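PDB 3SQR: laccase from Botrytis aclada, which oxidises phenolic substrates at a type 1 copper and reduces dioxygen to water at a trinuclear copper cluster, probably serving lignin degradation and detoxification. Local coordinates for residues Asn407-Thr419 / Pro569-Ile580. Residues are numbered along the deposited sequence; the frame is centred on the assembly and turned at random.
Sequences NSSSLLLDWSSPT and PTQLFAEDDSGI. With NAG (2-acetamido-2-deoxy-beta-D-glucopyranose), chain I; NAG (2-acetamido-2-deoxy-beta-D-glucopyranose), chain B; NAG (2-acetamido-2-deoxy-beta-D-glucopyranose), chain C.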
loop_
_atom_site.group_PDB
_atom_site.type_symbol
_atom_site.label_atom_id
_atom_site.label_comp_id
_atom_site.label_asym_id
_atom_site.label_seq_id
_atom_site.Cartn_x
_atom_site.Cartn_y
_atom_site.Cartn_z
ATOM N N ASN A 407 -15.520 9.222 -14.094
ATOM C CA ASN A 407 -16.231 9.767 -15.236
ATOM C C ASN A 407 -17.237 8.808 -15.773
ATOM O O ASN A 407 -17.235 8.440 -16.955
ATOM C CB ASN A 407 -15.217 10.171 -16.290
ATOM C CG ASN A 407 -14.724 11.526 -16.053
ATOM O OD1 ASN A 407 -14.398 11.885 -14.939
ATOM N ND2 ASN A 407 -14.652 12.313 -17.109
ATOM N N SER A 408 -18.105 8.391 -14.862
ATOM C CA SER A 408 -19.249 7.537 -15.150
ATOM C C SER A 408 -18.989 6.122 -15.438
ATOM O O SER A 408 -19.941 5.395 -15.661
ATOM C CB SER A 408 -20.171 8.170 -16.222
ATOM O OG SER A 408 -20.189 9.588 -16.022
ATOM N N SER A 409 -17.740 5.645 -15.325
ATOM C CA SER A 409 -17.443 4.266 -15.648
ATOM C C SER A 409 -16.790 3.572 -14.438
ATOM O O SER A 409 -15.829 4.057 -13.883
ATOM C CB SER A 409 -16.492 4.190 -16.851
ATOM O OG SER A 409 -16.082 2.872 -17.070
ATOM N N SER A 410 -17.292 2.428 -14.068
ATOM C CA SER A 410 -16.656 1.637 -12.993
ATOM C C SER A 410 -15.687 0.631 -13.585
ATOM O O SER A 410 -16.022 -0.099 -14.526
ATOM C CB SER A 410 -17.735 0.925 -12.204
ATOM O OG SER A 410 -17.234 0.341 -11.024
ATOM N N LEU A 411 -14.474 0.552 -13.033
ATOM C CA LEU A 411 -13.466 -0.385 -13.547
ATOM C C LEU A 411 -13.887 -1.816 -13.385
ATOM O O LEU A 411 -14.323 -2.259 -12.299
ATOM C CB LEU A 411 -12.078 -0.168 -12.870
ATOM C CG LEU A 411 -10.907 -0.880 -13.555
ATOM C CD1 LEU A 411 -10.058 0.107 -14.331
ATOM C CD2 LEU A 411 -10.092 -1.601 -12.473
ATOM N N LEU A 412 -13.795 -2.528 -14.502
ATOM C CA LEU A 412 -14.047 -3.933 -14.553
ATOM C C LEU A 412 -13.145 -4.546 -15.624
ATOM O O LEU A 412 -13.244 -4.264 -16.842
ATOM C CB LEU A 412 -15.529 -4.186 -14.802
ATOM C CG LEU A 412 -16.001 -5.595 -15.099
ATOM C CD1 LEU A 412 -15.659 -6.435 -13.912
ATOM C CD2 LEU A 412 -17.498 -5.510 -15.383
ATOM N N LEU A 413 -12.231 -5.390 -15.149
ATOM C CA LEU A 413 -11.176 -5.903 -15.994
ATOM C C LEU A 413 -11.468 -7.370 -16.312
ATOM O O LEU A 413 -12.112 -8.077 -15.552
ATOM C CB LEU A 413 -9.831 -5.785 -15.303
ATOM C CG LEU A 413 -9.401 -4.371 -14.918
ATOM C CD1 LEU A 413 -7.955 -4.434 -14.387
ATOM C CD2 LEU A 413 -9.493 -3.400 -16.039
ATOM N N ASP A 414 -10.888 -7.793 -17.426
ATOM C CA ASP A 414 -10.892 -9.177 -17.842
ATOM C C ASP A 414 -9.539 -9.720 -17.588
ATOM O O ASP A 414 -8.563 -9.329 -18.220
ATOM C CB ASP A 414 -11.180 -9.267 -19.356
ATOM C CG ASP A 414 -11.398 -10.668 -19.802
ATOM O OD1 ASP A 414 -10.912 -11.609 -19.160
ATOM O OD2 ASP A 414 -12.018 -10.836 -20.845
ATOM N N TRP A 415 -9.484 -10.636 -16.644
ATOM C CA TRP A 415 -8.228 -11.241 -16.214
ATOM C C TRP A 415 -7.531 -12.009 -17.320
ATOM O O TRP A 415 -6.303 -12.113 -17.335
ATOM C CB TRP A 415 -8.524 -12.152 -15.054
ATOM C CG TRP A 415 -8.701 -11.476 -13.725
ATOM C CD1 TRP A 415 -8.121 -10.299 -13.278
ATOM C CD2 TRP A 415 -9.491 -11.948 -12.652
ATOM N NE1 TRP A 415 -8.517 -10.032 -12.022
ATOM C CE2 TRP A 415 -9.348 -11.028 -11.584
ATOM C CE3 TRP A 415 -10.291 -13.081 -12.457
ATOM C CZ2 TRP A 415 -9.999 -11.204 -10.357
ATOM C CZ3 TRP A 415 -10.951 -13.216 -11.247
ATOM C CH2 TRP A 415 -10.776 -12.314 -10.209
ATOM N N SER A 416 -8.305 -12.538 -18.304
ATOM C CA SER A 416 -7.697 -13.172 -19.444
ATOM C C SER A 416 -7.256 -12.204 -20.552
ATOM O O SER A 416 -6.616 -12.620 -21.510
ATOM C CB SER A 416 -8.690 -14.211 -20.045
ATOM O OG SER A 416 -9.705 -13.514 -20.758
ATOM N N SER A 417 -7.594 -10.919 -20.441
ATOM C CA SER A 417 -7.179 -9.958 -21.438
ATOM C C SER A 417 -6.745 -8.726 -20.696
ATOM O O SER A 417 -7.328 -7.644 -20.758
ATOM C CB SER A 417 -8.328 -9.685 -22.459
ATOM O OG SER A 417 -7.832 -8.920 -23.515
ATOM N N PRO A 418 -5.639 -8.897 -19.987
ATOM C CA PRO A 418 -5.101 -7.728 -19.322
ATOM C C PRO A 418 -4.681 -6.677 -20.307
ATOM O O PRO A 418 -4.381 -6.962 -21.460
ATOM C CB PRO A 418 -3.910 -8.290 -18.563
ATOM C CG PRO A 418 -3.508 -9.466 -19.262
ATOM C CD PRO A 418 -4.793 -10.080 -19.793
ATOM N N THR A 419 -4.637 -5.433 -19.861
ATOM C CA THR A 419 -4.258 -4.308 -20.692
ATOM C C THR A 419 -2.970 -4.537 -21.421
ATOM O O THR A 419 -2.831 -4.115 -22.565
ATOM C CB THR A 419 -4.074 -3.026 -19.813
ATOM O OG1 THR A 419 -5.212 -2.942 -18.954
ATOM C CG2 THR A 419 -4.001 -1.788 -20.681
ATOM N N PRO A 569 -12.062 -22.435 -17.383
ATOM C CA PRO A 569 -13.294 -23.146 -17.813
ATOM C C PRO A 569 -13.965 -23.890 -16.677
ATOM O O PRO A 569 -15.198 -24.032 -16.677
ATOM C CB PRO A 569 -12.762 -24.125 -18.858
ATOM C CG PRO A 569 -11.658 -23.391 -19.503
ATOM C CD PRO A 569 -10.934 -22.879 -18.206
ATOM N N THR A 570 -13.189 -24.367 -15.706
ATOM C CA THR A 570 -13.746 -25.201 -14.636
ATOM C C THR A 570 -13.469 -24.671 -13.222
ATOM O O THR A 570 -13.556 -25.404 -12.237
ATOM C CB THR A 570 -13.220 -26.619 -14.774
ATOM O OG1 THR A 570 -11.802 -26.612 -14.637
ATOM C CG2 THR A 570 -13.561 -27.158 -16.208
ATOM N N GLN A 571 -13.218 -23.369 -13.125
ATOM C CA GLN A 571 -13.046 -22.732 -11.830
ATOM C C GLN A 571 -14.320 -22.838 -10.982
ATOM O O GLN A 571 -15.459 -22.803 -11.509
ATOM C CB GLN A 571 -12.685 -21.262 -12.058
ATOM C CG GLN A 571 -13.826 -20.436 -12.693
ATOM C CD GLN A 571 -13.385 -19.122 -13.299
ATOM O OE1 GLN A 571 -12.190 -18.774 -13.300
ATOM N NE2 GLN A 571 -14.365 -18.354 -13.773
ATOM N N LEU A 572 -14.155 -22.959 -9.677
ATOM C CA LEU A 572 -15.283 -22.927 -8.732
ATOM C C LEU A 572 -15.890 -21.540 -8.637
ATOM O O LEU A 572 -17.063 -21.403 -8.370
ATOM C CB LEU A 572 -14.885 -23.299 -7.307
ATOM C CG LEU A 572 -14.512 -24.676 -6.801
ATOM C CD1 LEU A 572 -14.951 -24.702 -5.324
ATOM C CD2 LEU A 572 -15.134 -25.826 -7.623
ATOM N N PHE A 573 -15.067 -20.491 -8.824
ATOM C CA PHE A 573 -15.520 -19.109 -8.663
ATOM C C PHE A 573 -15.087 -18.224 -9.792
ATOM O O PHE A 573 -13.928 -18.263 -10.226
ATOM C CB PHE A 573 -14.988 -18.555 -7.369
ATOM C CG PHE A 573 -15.334 -19.368 -6.196
ATOM C CD1 PHE A 573 -16.627 -19.385 -5.701
ATOM C CD2 PHE A 573 -14.368 -20.131 -5.565
ATOM C CE1 PHE A 573 -16.931 -20.162 -4.586
ATOM C CE2 PHE A 573 -14.680 -20.892 -4.467
ATOM C CZ PHE A 573 -15.948 -20.916 -3.993
ATOM N N ALA A 574 -16.048 -17.468 -10.306
ATOM C CA ALA A 574 -15.797 -16.525 -11.358
ATOM C C ALA A 574 -15.390 -15.224 -10.659
ATOM O O ALA A 574 -15.679 -15.026 -9.472
ATOM C CB ALA A 574 -17.062 -16.265 -12.187
ATOM N N GLU A 575 -14.775 -14.357 -11.438
ATOM C CA GLU A 575 -14.605 -12.959 -11.093
ATOM C C GLU A 575 -15.941 -12.366 -10.667
ATOM O O GLU A 575 -16.978 -12.561 -11.325
ATOM C CB GLU A 575 -14.079 -12.160 -12.302
ATOM C CG GLU A 575 -13.660 -10.739 -11.980
ATOM C CD GLU A 575 -13.165 -9.977 -13.214
ATOM O OE1 GLU A 575 -13.390 -10.469 -14.378
ATOM O OE2 GLU A 575 -12.588 -8.875 -13.048
ATOM N N ASP A 576 -15.951 -11.666 -9.548
ATOM C CA ASP A 576 -17.190 -11.121 -9.007
ATOM C C ASP A 576 -16.923 -9.729 -8.420
ATOM O O ASP A 576 -17.634 -9.253 -7.583
ATOM C CB ASP A 576 -17.928 -12.111 -8.049
ATOM C CG ASP A 576 -17.366 -12.124 -6.670
ATOM O OD1 ASP A 576 -16.153 -11.839 -6.580
ATOM O OD2 ASP A 576 -18.108 -12.413 -5.697
ATOM N N ASP A 577 -15.917 -9.080 -8.973
ATOM C CA ASP A 577 -15.620 -7.720 -8.647
ATOM C C ASP A 577 -14.853 -7.097 -9.775
ATOM O O ASP A 577 -14.870 -7.593 -10.893
ATOM C CB ASP A 577 -14.933 -7.624 -7.269
ATOM C CG ASP A 577 -13.510 -8.202 -7.223
ATOM O OD1 ASP A 577 -12.951 -8.599 -8.263
ATOM O OD2 ASP A 577 -12.989 -8.255 -6.066
ATOM N N SER A 578 -14.195 -5.968 -9.533
ATOM C CA SER A 578 -13.545 -5.251 -10.606
ATOM C C SER A 578 -12.316 -5.989 -11.207
ATOM O O SER A 578 -11.840 -5.624 -12.264
ATOM C CB SER A 578 -13.015 -3.950 -10.048
ATOM O OG SER A 578 -12.100 -4.261 -9.011
ATOM N N GLY A 579 -11.776 -6.944 -10.484
ATOM C CA GLY A 579 -10.596 -7.664 -10.901
ATOM C C GLY A 579 -9.328 -7.219 -10.210
ATOM O O GLY A 579 -8.316 -7.978 -10.218
ATOM N N ILE A 580 -9.352 -6.048 -9.562
ATOM C CA ILE A 580 -8.100 -5.517 -9.007
ATOM C C ILE A 580 -8.158 -5.579 -7.523
ATOM O O ILE A 580 -9.133 -6.160 -6.963
ATOM C CB ILE A 580 -7.835 -4.024 -9.403
ATOM C CG1 ILE A 580 -8.979 -3.090 -8.962
ATOM C CG2 ILE A 580 -7.418 -3.885 -10.877
ATOM C CD1 ILE A 580 -8.532 -1.666 -8.695
ATOM O OXT ILE A 580 -7.291 -4.968 -6.868
HETATM C C1 NAG I . -14.235 13.679 -16.987
HETATM C C2 NAG I . -13.312 14.184 -18.088
HETATM C C3 NAG I . -13.082 15.674 -17.892
HETATM C C4 NAG I . -14.402 16.414 -17.811
HETATM C C5 NAG I . -15.189 15.842 -16.632
HETATM C C6 NAG I . -16.532 16.567 -16.437
HETATM C C7 NAG I . -11.660 12.632 -19.087
HETATM C C8 NAG I . -10.279 12.022 -19.039
HETATM N N2 NAG I . -11.996 13.500 -18.147
HETATM O O3 NAG I . -12.338 16.104 -18.998
HETATM O O4 NAG I . -14.141 17.777 -17.558
HETATM O O5 NAG I . -15.419 14.480 -16.960
HETATM O O6 NAG I . -17.261 16.400 -17.634
HETATM O O7 NAG I . -12.418 12.298 -19.991
HETATM C C1 NAG B . -11.556 -16.938 -4.225
HETATM C C2 NAG B . -12.898 -16.627 -4.835
HETATM C C3 NAG B . -14.037 -16.281 -3.891
HETATM C C4 NAG B . -14.124 -17.391 -2.876
HETATM C C5 NAG B . -12.727 -17.683 -2.281
HETATM C C6 NAG B . -12.694 -18.954 -1.453
HETATM C C7 NAG B . -12.332 -15.923 -7.139
HETATM C C8 NAG B . -12.371 -14.721 -8.049
HETATM N N2 NAG B . -12.806 -15.665 -5.909
HETATM O O3 NAG B . -15.211 -16.117 -4.669
HETATM O O4 NAG B . -14.951 -17.069 -1.798
HETATM O O5 NAG B . -11.747 -17.912 -3.257
HETATM O O6 NAG B . -11.624 -18.868 -0.541
HETATM O O7 NAG B . -11.921 -17.000 -7.560
HETATM C C1 NAG C . -16.336 -17.407 -1.838
HETATM C C2 NAG C . -16.823 -17.577 -0.424
HETATM C C3 NAG C . -18.327 -17.776 -0.387
HETATM C C4 NAG C . -19.039 -16.742 -1.282
HETATM C C5 NAG C . -18.411 -16.692 -2.649
HETATM C C6 NAG C . -19.011 -15.681 -3.645
HETATM C C7 NAG C . -15.273 -18.666 1.130
HETATM C C8 NAG C . -14.726 -19.991 1.621
HETATM N N2 NAG C . -16.151 -18.735 0.159
HETATM O O3 NAG C . -18.695 -17.589 0.942
HETATM O O4 NAG C . -20.417 -17.064 -1.442
HETATM O O5 NAG C . -17.031 -16.361 -2.439
HETATM O O6 NAG C . -18.989 -14.435 -3.020
HETATM O O7 NAG C . -14.968 -17.605 1.608
HETATM O O HOH W 1 -11.948 -12.283 -16.104
#
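W415 meets E575 with one face of its indole and G579, the last residue but one, with its N-H edge. E575 covers that face: its CG sits 3.8 Å from the centroid of the W415 six-membered ring, 16° off the normal, a CH-pi contact. With CG anti to the backbone N (chi1 -171°) and the chain extended beyond it, the carboxylate is carried across the ring, its plane only 18° from that of the indole. The in-plane edge of the same ring is used as well. W415 NE1 donates to G579 O at 2.7 Å, meeting a lone pair in the carbonyl plane; the bond and the stacked glutamate together restrain the rotation of the indole.

A bridging water ties the carboxylate of E575 to the backbone, accepting from W415 N and donating to E575 OE1. E575 OE2 lies 2.7 Å from L413 O.

S578 makes the next link, its carbonyl O receiving L413 N at 2.9 Å. S578 CB lies 3.1 Å from L411 O. The hydroxyl of S578 turns to A532 O instead. D577 OD1 accepts from G579 N, closing an Asx turn, and D577 OD2 is hydrogen-bonded to the hydroxyls of S533 and S172. Beyond this, I580 CG2 packs against L413 CD1 at 3.6 Å and against L411 CD2, and its side chain also touches H525.

H170 and H525, both close to I580, are copper ligands of the trinuclear site, and the side chain of I580 comes within about 6 Å of a bound copper ion. The 407-419 loop of the third cupredoxin domain thus anchors a C-terminal tail plugged in beside the trinuclear site, the C-terminal plug characteristic of ascomycete laccases.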